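Local coordinates for sugar-binding transport ATP-binding protein (Pyrococcus horikoshii, PDB 1V43) that probably hydrolyses ATP to power sugar uptake, serving as the nucleotide-binding subunit of an ABC transporter, at residues F39-G44 / Y197-Q202; A58-P63 / L78-R83; L129-L134 / A151-I156; E228-P233 / G287-H292. All blocks are in the same frame, centred on the assembly; numbering follows the deposited sequence.

Interaction 1. Residues F39-G44 / Y197-Q202; sequences FLVLLG and YVTHDQ
F39-L43 and Y197-T199 are neighbouring parallel strands; the axes of these short strands approach to 4.5 Å and diverge by 28°, with V41 beside Y197, L42 beside V198 and L43 beside T199. Y197 N gives to L40 O at 2.8 Å, L42 N to Y197 O at 2.6 Å and T199 N to L42 O at 3.1 Å; a weak bond from G44 N to T199 O follows as the strands run out. V41, L43, Y197 and T199 share one face of the sheet. F39 has CG anti to its backbone N (chi1 -163°), which swings the ring over to Y197: F39 CE2 sits 3.3 Å from Y197 CB, F39 CZ comes against Y197 CD1, and the two ring planes meet obliquely at 46°. Further along, V41 CG1 touches T199 CG2 at 3.6 Å, while L43 CD1 reaches past T199 O toward Q202 N, where helix 202-208 begins. T199 OG1 takes D201 N at 3.0 Å in an ST turn and also bonds E167; Y197 OH goes to E204. On the other face L42 CD1 meets V198 CG2, and both residues touch K50, an ATP-binding lysine. This is the core of a P-loop NTPase sheet: strand 39-43 runs into the Walker A loop at G44, and its partner delivers H200, which probably corresponds to the switch (H-loop) histidine of ABC ATPases.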
loop_
_atom_site.group_PDB
_atom_site.type_symbol
_atom_site.label_atom_id
_atom_site.label_comp_id
_atom_site.label_asym_id
_atom_site.label_seq_id
_atom_site.Cartn_x
_atom_site.Cartn_y
_atom_site.Cartn_z
ATOM N N PHE A 39 -8.807 -22.320 1.903
ATOM C CA PHE A 39 -8.858 -20.979 2.450
ATOM C C PHE A 39 -9.465 -20.154 1.332
ATOM O O PHE A 39 -8.789 -19.847 0.360
ATOM C CB PHE A 39 -7.446 -20.472 2.757
ATOM C CG PHE A 39 -7.418 -19.303 3.683
ATOM C CD1 PHE A 39 -6.745 -19.381 4.897
ATOM C CD2 PHE A 39 -8.092 -18.133 3.369
ATOM C CE1 PHE A 39 -6.748 -18.319 5.776
ATOM C CE2 PHE A 39 -8.096 -17.062 4.249
ATOM C CZ PHE A 39 -7.423 -17.156 5.455
ATOM N N LEU A 40 -10.748 -19.843 1.430
ATOM C CA LEU A 40 -11.369 -19.051 0.383
ATOM C C LEU A 40 -11.524 -17.607 0.820
ATOM O O LEU A 40 -12.086 -17.339 1.872
ATOM C CB LEU A 40 -12.746 -19.594 0.023
ATOM C CG LEU A 40 -13.527 -18.662 -0.921
ATOM C CD1 LEU A 40 -12.916 -18.708 -2.330
ATOM C CD2 LEU A 40 -14.990 -19.075 -0.967
ATOM N N VAL A 41 -11.014 -16.685 0.013
ATOM C CA VAL A 41 -11.157 -15.266 0.314
ATOM C C VAL A 41 -12.282 -14.676 -0.531
ATOM O O VAL A 41 -12.365 -14.936 -1.734
ATOM C CB VAL A 41 -9.883 -14.449 -0.019
ATOM C CG1 VAL A 41 -10.185 -12.962 0.145
ATOM C CG2 VAL A 41 -8.731 -14.848 0.896
ATOM N N LEU A 42 -13.171 -13.924 0.109
ATOM C CA LEU A 42 -14.235 -13.244 -0.611
ATOM C C LEU A 42 -13.679 -11.816 -0.711
ATOM O O LEU A 42 -13.545 -11.111 0.296
ATOM C CB LEU A 42 -15.543 -13.265 0.172
ATOM C CG LEU A 42 -16.123 -14.629 0.545
ATOM C CD1 LEU A 42 -17.459 -14.420 1.260
ATOM C CD2 LEU A 42 -16.274 -15.498 -0.705
ATOM N N LEU A 43 -13.330 -11.422 -1.930
ATOM C CA LEU A 43 -12.722 -10.131 -2.207
ATOM C C LEU A 43 -13.631 -9.205 -2.991
ATOM O O LEU A 43 -14.204 -9.600 -4.007
ATOM C CB LEU A 43 -11.421 -10.345 -2.997
ATOM C CG LEU A 43 -10.652 -9.106 -3.459
ATOM C CD1 LEU A 43 -10.083 -8.388 -2.253
ATOM C CD2 LEU A 43 -9.527 -9.509 -4.413
ATOM N N GLY A 44 -13.737 -7.961 -2.535
ATOM C CA GLY A 44 -14.583 -7.003 -3.224
ATOM C C GLY A 44 -14.723 -5.703 -2.460
ATOM O O GLY A 44 -14.420 -5.653 -1.267
ATOM N N TYR A 197 -12.821 -16.149 4.248
ATOM C CA TYR A 197 -12.212 -14.895 4.677
ATOM C C TYR A 197 -12.646 -13.699 3.842
ATOM O O TYR A 197 -12.459 -13.680 2.627
ATOM C CB TYR A 197 -10.697 -15.075 4.574
ATOM C CG TYR A 197 -9.825 -14.071 5.282
ATOM C CD1 TYR A 197 -9.197 -14.394 6.494
ATOM C CD2 TYR A 197 -9.541 -12.837 4.702
ATOM C CE1 TYR A 197 -8.299 -13.512 7.101
ATOM C CE2 TYR A 197 -8.641 -11.948 5.299
ATOM C CZ TYR A 197 -8.028 -12.299 6.494
ATOM O OH TYR A 197 -7.130 -11.438 7.053
ATOM N N VAL A 198 -13.208 -12.698 4.512
ATOM C CA VAL A 198 -13.682 -11.495 3.846
ATOM C C VAL A 198 -12.719 -10.309 3.948
ATOM O O VAL A 198 -12.305 -9.930 5.047
ATOM C CB VAL A 198 -15.025 -11.045 4.438
ATOM C CG1 VAL A 198 -15.347 -9.624 3.963
ATOM C CG2 VAL A 198 -16.124 -12.020 4.040
ATOM N N THR A 199 -12.369 -9.727 2.803
ATOM C CA THR A 199 -11.499 -8.552 2.771
ATOM C C THR A 199 -11.698 -7.737 1.501
ATOM O O THR A 199 -12.085 -8.272 0.465
ATOM C CB THR A 199 -9.990 -8.906 2.869
ATOM O OG1 THR A 199 -9.236 -7.692 2.930
ATOM C CG2 THR A 199 -9.512 -9.705 1.640
ATOM N N HIS A 200 -11.434 -6.437 1.581
ATOM C CA HIS A 200 -11.555 -5.574 0.413
ATOM C C HIS A 200 -10.134 -5.252 -0.057
ATOM O O HIS A 200 -9.933 -4.520 -1.025
ATOM C CB HIS A 200 -12.282 -4.278 0.781
ATOM C CG HIS A 200 -11.447 -3.333 1.589
ATOM N ND1 HIS A 200 -10.399 -2.620 1.047
ATOM C CD2 HIS A 200 -11.460 -3.035 2.910
ATOM C CE1 HIS A 200 -9.800 -1.926 1.999
ATOM N NE2 HIS A 200 -10.424 -2.162 3.139
ATOM N N ASP A 201 -9.156 -5.822 0.631
ATOM C CA ASP A 201 -7.729 -5.610 0.340
ATOM C C ASP A 201 -7.160 -6.679 -0.615
ATOM O O ASP A 201 -6.849 -7.804 -0.188
ATOM C CB ASP A 201 -6.957 -5.631 1.669
ATOM C CG ASP A 201 -5.519 -5.162 1.529
ATOM O OD1 ASP A 201 -4.793 -5.661 0.642
ATOM O OD2 ASP A 201 -5.112 -4.300 2.330
ATOM N N GLN A 202 -7.002 -6.318 -1.887
ATOM C CA GLN A 202 -6.497 -7.252 -2.893
ATOM C C GLN A 202 -5.137 -7.889 -2.555
ATOM O O GLN A 202 -4.958 -9.083 -2.770
ATOM C CB GLN A 202 -6.463 -6.580 -4.281
ATOM C CG GLN A 202 -5.605 -5.312 -4.390
ATOM C CD GLN A 202 -4.205 -5.572 -4.934
ATOM O OE1 GLN A 202 -3.918 -6.634 -5.485
ATOM N NE2 GLN A 202 -3.332 -4.586 -4.795
#

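Interaction 2. Residues A58-P63 / L78-R83; sequences AGLEEP and LPPKDR
L78 O is gripped twice by R83, the arginine whose flat head G59 covers: NE reaches it at 2.9 Å and NH2 at 3.1 Å. Both bonds lie in the guanidinium plane, although NE stands 37° out of the carbonyl plane of L78 while NH2 lies within it. This double hold, on a side chain extended from CG to NE, fixes the turn of the group and presents a face to the other segment. G59 CA rests on that face, over its centre and 3.4 Å from R83 CZ. A side chain on G59 would run into R83 NE, and G59 has a positive phi (93°), as the residue that closes helix 50-58 in a Schellman motif. Next to it P80 CB presses on A58 O at 3.1 Å, and P80 CG lies 4.4 Å from L60 CD2. At the guanidinium edge E62 OE1 makes a long salt bridge to R83 NH2 at 4.0 Å, with carboxylate and guanidinium planes 49° apart. Water 1 gives to E61 O and accepts from R83 NH2 at 3.0 Å. R83 NH1 makes weak hydrogen bonds to M56 O and I57 O, so the positive charge probably suits the carbonyl end of the helix. The contact thus closes the far end of helix 50-58, before strand 65-70, against the loop from strand 73-74 to strand 85-89 at the edge of the mixed sheet.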
loop_
_atom_site.group_PDB
_atom_site.type_symbol
_atom_site.label_atom_id
_atom_site.label_comp_id
_atom_site.label_asym_id
_atom_site.label_seq_id
_atom_site.Cartn_x
_atom_site.Cartn_y
_atom_site.Cartn_z
ATOM N N ALA A 58 -22.639 -17.642 8.687
ATOM C CA ALA A 58 -22.583 -17.722 10.145
ATOM C C ALA A 58 -23.966 -17.954 10.754
ATOM O O ALA A 58 -24.084 -18.487 11.853
ATOM C CB ALA A 58 -21.973 -16.440 10.715
ATOM N N GLY A 59 -25.014 -17.556 10.038
ATOM C CA GLY A 59 -26.352 -17.738 10.559
ATOM C C GLY A 59 -26.846 -16.513 11.311
ATOM O O GLY A 59 -27.899 -16.543 11.948
ATOM N N LEU A 60 -26.075 -15.434 11.252
ATOM C CA LEU A 60 -26.465 -14.195 11.906
ATOM C C LEU A 60 -27.533 -13.548 11.024
ATOM O O LEU A 60 -28.273 -12.669 11.450
ATOM C CB LEU A 60 -25.256 -13.275 12.029
ATOM C CG LEU A 60 -24.139 -13.872 12.879
ATOM C CD1 LEU A 60 -22.932 -12.956 12.862
ATOM C CD2 LEU A 60 -24.651 -14.078 14.291
ATOM N N GLU A 61 -27.606 -14.016 9.783
ATOM C CA GLU A 61 -28.569 -13.505 8.824
ATOM C C GLU A 61 -29.121 -14.693 8.054
ATOM O O GLU A 61 -28.394 -15.662 7.811
ATOM C CB GLU A 61 -27.872 -12.529 7.868
ATOM C CG GLU A 61 -28.781 -11.476 7.291
ATOM C CD GLU A 61 -28.137 -10.104 7.294
ATOM O OE1 GLU A 61 -28.872 -9.106 7.458
ATOM O OE2 GLU A 61 -26.904 -10.017 7.129
ATOM N N GLU A 62 -30.403 -14.629 7.692
ATOM C CA GLU A 62 -31.033 -15.696 6.925
ATOM C C GLU A 62 -31.124 -15.245 5.470
ATOM O O GLU A 62 -31.221 -14.048 5.188
ATOM C CB GLU A 62 -32.449 -15.991 7.460
ATOM C CG GLU A 62 -32.481 -16.601 8.869
ATOM C CD GLU A 62 -32.088 -18.070 8.888
ATOM O OE1 GLU A 62 -31.218 -18.472 8.090
ATOM O OE2 GLU A 62 -32.643 -18.823 9.707
ATOM N N PRO A 63 -31.076 -16.193 4.526
ATOM C CA PRO A 63 -31.164 -15.864 3.103
ATOM C C PRO A 63 -32.632 -15.584 2.762
ATOM O O PRO A 63 -33.537 -15.980 3.500
ATOM C CB PRO A 63 -30.699 -17.141 2.407
ATOM C CG PRO A 63 -30.091 -17.960 3.482
ATOM C CD PRO A 63 -30.866 -17.634 4.702
ATOM N N LEU A 78 -30.454 -23.263 10.911
ATOM C CA LEU A 78 -29.963 -23.671 12.222
ATOM C C LEU A 78 -29.333 -22.464 12.912
ATOM O O LEU A 78 -28.722 -21.621 12.265
ATOM C CB LEU A 78 -28.913 -24.779 12.087
ATOM C CG LEU A 78 -29.270 -26.168 11.542
ATOM C CD1 LEU A 78 -27.976 -26.937 11.309
ATOM C CD2 LEU A 78 -30.182 -26.930 12.506
ATOM N N PRO A 79 -29.488 -22.356 14.240
ATOM C CA PRO A 79 -28.914 -21.242 15.012
ATOM C C PRO A 79 -27.383 -21.233 14.811
ATOM O O PRO A 79 -26.782 -22.282 14.601
ATOM C CB PRO A 79 -29.284 -21.597 16.453
ATOM C CG PRO A 79 -30.519 -22.406 16.304
ATOM C CD PRO A 79 -30.232 -23.276 15.112
ATOM N N PRO A 80 -26.739 -20.061 14.866
ATOM C CA PRO A 80 -25.290 -20.104 14.667
ATOM C C PRO A 80 -24.549 -21.101 15.555
ATOM O O PRO A 80 -23.573 -21.706 15.125
ATOM C CB PRO A 80 -24.855 -18.650 14.894
ATOM C CG PRO A 80 -26.024 -18.004 15.576
ATOM C CD PRO A 80 -27.209 -18.675 14.982
ATOM N N LYS A 81 -25.034 -21.306 16.777
ATOM C CA LYS A 81 -24.385 -22.232 17.699
ATOM C C LYS A 81 -24.399 -23.683 17.232
ATOM O O LYS A 81 -23.475 -24.431 17.531
ATOM C CB LYS A 81 -25.019 -22.139 19.094
ATOM C CG LYS A 81 -26.493 -22.496 19.132
ATOM C CD LYS A 81 -27.033 -22.488 20.554
ATOM C CE LYS A 81 -28.537 -22.692 20.564
ATOM N NZ LYS A 81 -29.183 -21.600 19.791
ATOM N N ASP A 82 -25.424 -24.095 16.494
ATOM C CA ASP A 82 -25.479 -25.486 16.047
ATOM C C ASP A 82 -24.756 -25.777 14.744
ATOM O O ASP A 82 -24.743 -26.916 14.282
ATOM C CB ASP A 82 -26.932 -25.953 15.952
ATOM C CG ASP A 82 -27.626 -25.943 17.301
ATOM O OD1 ASP A 82 -27.164 -26.672 18.209
ATOM O OD2 ASP A 82 -28.618 -25.205 17.462
ATOM N N ARG A 83 -24.141 -24.748 14.168
ATOM C CA ARG A 83 -23.409 -24.887 12.911
ATOM C C ARG A 83 -21.914 -25.201 13.104
ATOM O O ARG A 83 -21.222 -25.518 12.138
ATOM C CB ARG A 83 -23.544 -23.604 12.077
ATOM C CG ARG A 83 -24.981 -23.238 11.702
ATOM C CD ARG A 83 -25.025 -22.060 10.759
ATOM N NE ARG A 83 -26.387 -21.588 10.548
ATOM C CZ ARG A 83 -26.804 -20.911 9.479
ATOM N NH1 ARG A 83 -25.969 -20.616 8.489
ATOM N NH2 ARG A 83 -28.063 -20.508 9.413
HETATM O O HOH W 1 -28.185 -18.406 7.208
#

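Interaction 3. Residues L129-L134 / A151-I156; sequences LQIEEL and AVARAI
V152 is the first residue of segment 151-156 to meet L129: its CB and CG1 lie against L129 CD1, CB at 3.8 Å, and the two side chains cross at about a right angle. One residue on, A153 takes the middle of the leucine. Its CB is 3.8 Å from L129 CG, and L129 CD2 comes down on A153 CA at 3.7 Å, so the small methyl lets the fork of L129 sit close to the helix backbone. The same methyl is met by I131 CD1 at 3.9 Å; I131 has CG1 between its backbone N and carbonyl carbon (chi1 50°), and this carries the tip in beside the leucine. These contacts belong to the helical subdomain of the ABC ATPase, where helix 147-156 follows directly on the LSGGQ signature. Helix 115-128 ends in a Schellman motif, with positive phi at Q130, and the turn lays L129 and I131 against helix 147-156; R149 bonds L129 O and Q130 O. An alanine in place of L129 would probably open a gap between V152, A153 and I156 that I131 alone could hardly fill. I156, a full turn on from V152, meets L129 tip to tip, CD1 to CD2 at 3.9 Å. Beyond this point I156 touches L128 of helix 115-128 and L191 of helix 174-191, while V152 touches L187 of the latter helix.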
loop_
_atom_site.group_PDB
_atom_site.type_symbol
_atom_site.label_atom_id
_atom_site.label_comp_id
_atom_site.label_asym_id
_atom_site.label_seq_id
_atom_site.Cartn_x
_atom_site.Cartn_y
_atom_site.Cartn_z
ATOM N N LEU A 129 -0.650 -21.144 18.280
ATOM C CA LEU A 129 -0.437 -19.725 18.039
ATOM C C LEU A 129 0.897 -19.235 18.630
ATOM O O LEU A 129 1.226 -18.054 18.548
ATOM C CB LEU A 129 -1.605 -18.928 18.623
ATOM C CG LEU A 129 -2.880 -18.719 17.784
ATOM C CD1 LEU A 129 -2.529 -17.885 16.563
ATOM C CD2 LEU A 129 -3.506 -20.059 17.381
ATOM N N GLN A 130 1.664 -20.151 19.219
ATOM C CA GLN A 130 2.945 -19.811 19.833
ATOM C C GLN A 130 2.784 -18.751 20.919
ATOM O O GLN A 130 3.574 -17.814 21.018
ATOM C CB GLN A 130 3.937 -19.324 18.765
ATOM C CG GLN A 130 4.448 -20.434 17.857
ATOM C CD GLN A 130 4.678 -19.956 16.431
ATOM O OE1 GLN A 130 3.746 -19.497 15.760
ATOM N NE2 GLN A 130 5.921 -20.061 15.959
ATOM N N ILE A 131 1.744 -18.891 21.727
ATOM C CA ILE A 131 1.525 -17.946 22.813
ATOM C C ILE A 131 1.463 -18.672 24.157
ATOM O O ILE A 131 0.956 -18.121 25.126
ATOM C CB ILE A 131 0.213 -17.150 22.617
ATOM C CG1 ILE A 131 -0.934 -18.115 22.314
ATOM C CG2 ILE A 131 0.377 -16.113 21.497
ATOM C CD1 ILE A 131 -2.305 -17.486 22.402
ATOM N N GLU A 132 1.976 -19.901 24.225
ATOM C CA GLU A 132 1.934 -20.670 25.480
ATOM C C GLU A 132 2.561 -19.938 26.659
ATOM O O GLU A 132 2.153 -20.146 27.797
ATOM C CB GLU A 132 2.648 -22.022 25.356
ATOM C CG GLU A 132 2.629 -22.653 23.985
ATOM C CD GLU A 132 3.906 -22.372 23.194
ATOM O OE1 GLU A 132 4.113 -21.221 22.727
ATOM O OE2 GLU A 132 4.710 -23.317 23.054
ATOM N N GLU A 133 3.537 -19.074 26.382
ATOM C CA GLU A 133 4.241 -18.346 27.428
ATOM C C GLU A 133 3.519 -17.091 27.900
ATOM O O GLU A 133 4.029 -16.375 28.753
ATOM C CB GLU A 133 5.654 -17.957 26.959
ATOM C CG GLU A 133 6.365 -18.926 25.985
ATOM C CD GLU A 133 6.632 -20.323 26.544
ATOM O OE1 GLU A 133 7.537 -21.013 26.019
ATOM O OE2 GLU A 133 5.939 -20.749 27.485
ATOM N N LEU A 134 2.341 -16.816 27.352
ATOM C CA LEU A 134 1.578 -15.632 27.749
ATOM C C LEU A 134 0.295 -16.058 28.416
ATOM O O LEU A 134 -0.555 -15.227 28.738
ATOM C CB LEU A 134 1.201 -14.792 26.533
ATOM C CG LEU A 134 2.225 -14.657 25.410
ATOM C CD1 LEU A 134 1.589 -13.886 24.274
ATOM C CD2 LEU A 134 3.474 -13.968 25.916
ATOM N N ALA A 151 -6.685 -13.735 19.971
ATOM C CA ALA A 151 -8.014 -13.742 19.368
ATOM C C ALA A 151 -8.181 -14.954 18.455
ATOM O O ALA A 151 -9.241 -15.586 18.429
ATOM C CB ALA A 151 -8.239 -12.437 18.567
ATOM N N VAL A 152 -7.134 -15.282 17.704
ATOM C CA VAL A 152 -7.206 -16.432 16.800
ATOM C C VAL A 152 -7.268 -17.741 17.569
ATOM O O VAL A 152 -8.037 -18.625 17.206
ATOM C CB VAL A 152 -6.004 -16.494 15.846
ATOM C CG1 VAL A 152 -6.109 -17.732 14.975
ATOM C CG2 VAL A 152 -5.949 -15.241 14.991
ATOM N N ALA A 153 -6.464 -17.866 18.630
ATOM C CA ALA A 153 -6.460 -19.088 19.430
ATOM C C ALA A 153 -7.858 -19.313 19.987
ATOM O O ALA A 153 -8.338 -20.446 20.048
ATOM C CB ALA A 153 -5.435 -18.994 20.585
ATOM N N ARG A 154 -8.513 -18.230 20.387
ATOM C CA ARG A 154 -9.865 -18.336 20.931
ATOM C C ARG A 154 -10.844 -18.803 19.862
ATOM O O ARG A 154 -11.742 -19.595 20.136
ATOM C CB ARG A 154 -10.330 -16.995 21.492
ATOM C CG ARG A 154 -11.732 -17.057 22.085
ATOM C CD ARG A 154 -12.078 -15.757 22.788
ATOM N NE ARG A 154 -11.904 -14.612 21.902
ATOM C CZ ARG A 154 -11.913 -13.342 22.302
ATOM N NH1 ARG A 154 -12.086 -13.043 23.585
ATOM N NH2 ARG A 154 -11.745 -12.373 21.409
ATOM N N ALA A 155 -10.665 -18.307 18.639
ATOM C CA ALA A 155 -11.549 -18.712 17.548
ATOM C C ALA A 155 -11.358 -20.190 17.232
ATOM O O ALA A 155 -12.331 -20.907 17.005
ATOM C CB ALA A 155 -11.293 -17.854 16.293
ATOM N N ILE A 156 -10.118 -20.674 17.238
ATOM C CA ILE A 156 -9.922 -22.085 16.913
ATOM C C ILE A 156 -10.058 -23.053 18.077
ATOM O O ILE A 156 -10.138 -24.264 17.859
ATOM C CB ILE A 156 -8.548 -22.353 16.241
ATOM C CG1 ILE A 156 -7.430 -22.440 17.294
ATOM C CG2 ILE A 156 -8.264 -21.263 15.235
ATOM C CD1 ILE A 156 -6.092 -22.876 16.719
#

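Interaction 4. Residues E228-P233 / G287-H292; sequences EVYLRP and GIRPEH
One edge of the Y230 ring, at CE1, lies over the rim of the R289 guanidinium, the two planes 16° apart. Y230 has CG anti to its backbone N (chi1 172°), which sends the ring out from the end of helix 226-231 and puts CE1 3.2 Å above the guanidinium plane. R289, extended from CG to NE, reaches back to the helix, and NH2 gives to Y230 O at 2.8 Å, in the carbonyl plane and on a lone pair. Water 2 links NH2 to V229 O, water 3 links NE to Y230 O, and NH1 bonds I242 O. E291, bent at chi2 (-95°), turns its carboxylate to the edge of the ring; its OE2 accepts from Y230 OH, but the modelled 2.4 Å is very short and its exact length doubtful. Y230 also packs on G321 of the second subunit. A leucine in place of R289 would probably leave Y230 O and both waters without their N-H donors and would take away the group that CE1 of the ring rests on. With a positive group at carbonyls of the helix's last turn, the chemistry implies a polar, partly hydrated joint between the ATPase part and the OB-fold part of the chain.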
loop_
_atom_site.group_PDB
_atom_site.type_symbol
_atom_site.label_atom_id
_atom_site.label_comp_id
_atom_site.label_asym_id
_atom_site.label_seq_id
_atom_site.Cartn_x
_atom_site.Cartn_y
_atom_site.Cartn_z
ATOM N N GLU A 228 -4.754 -17.589 -11.255
ATOM C CA GLU A 228 -5.830 -17.533 -12.241
ATOM C C GLU A 228 -6.522 -16.172 -12.314
ATOM O O GLU A 228 -6.747 -15.660 -13.412
ATOM C CB GLU A 228 -6.869 -18.626 -11.973
ATOM C CG GLU A 228 -6.364 -20.050 -12.195
ATOM C CD GLU A 228 -7.446 -21.094 -11.922
ATOM O OE1 GLU A 228 -8.038 -21.081 -10.817
ATOM O OE2 GLU A 228 -7.701 -21.929 -12.812
ATOM N N VAL A 229 -6.855 -15.572 -11.174
ATOM C CA VAL A 229 -7.528 -14.275 -11.234
ATOM C C VAL A 229 -6.574 -13.148 -11.633
ATOM O O VAL A 229 -6.992 -12.141 -12.187
ATOM C CB VAL A 229 -8.248 -13.923 -9.901
ATOM C CG1 VAL A 229 -9.330 -14.953 -9.638
ATOM C CG2 VAL A 229 -7.246 -13.856 -8.730
ATOM N N TYR A 230 -5.283 -13.326 -11.374
ATOM C CA TYR A 230 -4.326 -12.297 -11.742
ATOM C C TYR A 230 -3.929 -12.383 -13.229
ATOM O O TYR A 230 -4.031 -11.402 -13.954
ATOM C CB TYR A 230 -3.076 -12.393 -10.862
ATOM C CG TYR A 230 -1.970 -11.468 -11.324
ATOM C CD1 TYR A 230 -2.043 -10.085 -11.106
ATOM C CD2 TYR A 230 -0.866 -11.968 -11.994
ATOM C CE1 TYR A 230 -1.032 -9.235 -11.549
ATOM C CE2 TYR A 230 0.139 -11.134 -12.441
ATOM C CZ TYR A 230 0.056 -9.772 -12.221
ATOM O OH TYR A 230 1.061 -8.961 -12.697
ATOM N N LEU A 231 -3.469 -13.551 -13.674
ATOM C CA LEU A 231 -3.060 -13.725 -15.070
ATOM C C LEU A 231 -4.232 -13.790 -16.027
ATOM O O LEU A 231 -4.103 -13.411 -17.193
ATOM C CB LEU A 231 -2.231 -14.998 -15.251
ATOM C CG LEU A 231 -0.861 -15.043 -14.577
ATOM C CD1 LEU A 231 -0.244 -16.421 -14.788
ATOM C CD2 LEU A 231 0.029 -13.946 -15.148
ATOM N N ARG A 232 -5.376 -14.267 -15.550
ATOM C CA ARG A 232 -6.525 -14.376 -16.437
ATOM C C ARG A 232 -7.847 -13.842 -15.892
ATOM O O ARG A 232 -8.799 -14.587 -15.695
ATOM C CB ARG A 232 -6.673 -15.835 -16.898
ATOM C CG ARG A 232 -5.570 -16.260 -17.879
ATOM C CD ARG A 232 -5.543 -17.760 -18.145
ATOM N NE ARG A 232 -4.959 -18.507 -17.030
ATOM C CZ ARG A 232 -3.659 -18.540 -16.735
ATOM N NH1 ARG A 232 -2.778 -17.873 -17.477
ATOM N NH2 ARG A 232 -3.238 -19.233 -15.685
ATOM N N PRO A 233 -7.915 -12.529 -15.630
ATOM C CA PRO A 233 -9.164 -11.960 -15.118
ATOM C C PRO A 233 -10.223 -12.140 -16.212
ATOM O O PRO A 233 -9.953 -11.851 -17.374
ATOM C CB PRO A 233 -8.805 -10.495 -14.908
ATOM C CG PRO A 233 -7.827 -10.242 -16.032
ATOM C CD PRO A 233 -6.940 -11.472 -15.949
ATOM N N GLY A 287 -5.962 -4.052 -22.657
ATOM C CA GLY A 287 -5.400 -3.981 -21.326
ATOM C C GLY A 287 -4.023 -4.604 -21.205
ATOM O O GLY A 287 -3.762 -5.683 -21.744
ATOM N N ILE A 288 -3.123 -3.911 -20.514
ATOM C CA ILE A 288 -1.778 -4.426 -20.286
ATOM C C ILE A 288 -1.333 -3.839 -18.961
ATOM O O ILE A 288 -1.504 -2.645 -18.731
ATOM C CB ILE A 288 -0.801 -4.051 -21.433
ATOM C CG1 ILE A 288 0.546 -4.724 -21.178
ATOM C CG2 ILE A 288 -0.662 -2.542 -21.563
ATOM C CD1 ILE A 288 1.549 -4.465 -22.247
ATOM N N ARG A 289 -0.813 -4.685 -18.070
ATOM C CA ARG A 289 -0.394 -4.226 -16.741
ATOM C C ARG A 289 0.934 -3.481 -16.751
ATOM O O ARG A 289 1.827 -3.834 -17.509
ATOM C CB ARG A 289 -0.274 -5.413 -15.766
ATOM C CG ARG A 289 -1.568 -6.157 -15.502
ATOM C CD ARG A 289 -1.361 -7.145 -14.377
ATOM N NE ARG A 289 -2.493 -8.036 -14.165
ATOM C CZ ARG A 289 -3.543 -7.769 -13.407
ATOM N NH1 ARG A 289 -3.633 -6.606 -12.773
ATOM N NH2 ARG A 289 -4.483 -8.693 -13.234
ATOM N N PRO A 290 1.072 -2.448 -15.896
ATOM C CA PRO A 290 2.281 -1.618 -15.757
ATOM C C PRO A 290 3.537 -2.495 -15.645
ATOM O O PRO A 290 4.571 -2.201 -16.252
ATOM C CB PRO A 290 2.029 -0.845 -14.461
ATOM C CG PRO A 290 0.515 -0.668 -14.468
ATOM C CD PRO A 290 0.038 -2.049 -14.918
ATOM N N GLU A 291 3.426 -3.574 -14.873
ATOM C CA GLU A 291 4.537 -4.499 -14.662
ATOM C C GLU A 291 4.777 -5.437 -15.842
ATOM O O GLU A 291 5.711 -6.237 -15.802
ATOM C CB GLU A 291 4.320 -5.342 -13.397
ATOM C CG GLU A 291 3.151 -6.337 -13.496
ATOM C CD GLU A 291 1.841 -5.789 -12.931
ATOM O OE1 GLU A 291 1.575 -4.581 -13.076
ATOM O OE2 GLU A 291 1.070 -6.576 -12.346
ATOM N N HIS A 292 3.940 -5.359 -16.880
ATOM C CA HIS A 292 4.133 -6.219 -18.042
ATOM C C HIS A 292 4.664 -5.427 -19.221
ATOM O O HIS A 292 4.593 -5.857 -20.370
ATOM C CB HIS A 292 2.841 -6.961 -18.421
ATOM C CG HIS A 292 2.427 -7.988 -17.409
ATOM N ND1 HIS A 292 3.331 -8.595 -16.565
ATOM C CD2 HIS A 292 1.208 -8.470 -17.066
ATOM C CE1 HIS A 292 2.689 -9.398 -15.737
ATOM N NE2 HIS A 292 1.399 -9.340 -16.019
HETATM O O HOH W 2 -6.827 -9.286 -11.781
HETATM O O HOH W 3 -2.886 -10.300 -16.082
#

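In the fold
Interaction 1 is central, about 4 Å from the middle of the chain, and closes a loop within which interactions 2 and 3 are nested one after the other; interaction 4 follows later in sequence. None touches another. Centre to centre, interactions 2, 3 and 4 lie about 21, 23 and 19 Å from interaction 1, while interaction 4 is about 38 Å from both 2 and 3, across the chain's centre. Interactions 1 to 3 all fall in the ABC transporter range: the mixed sheet, the far end of the helix that follows the P-loop, and the helical subdomain, on either side of the signature sequence. Interaction 4 joins that ATPase part to the C-terminal OB-fold part, a two-part build as in MalK.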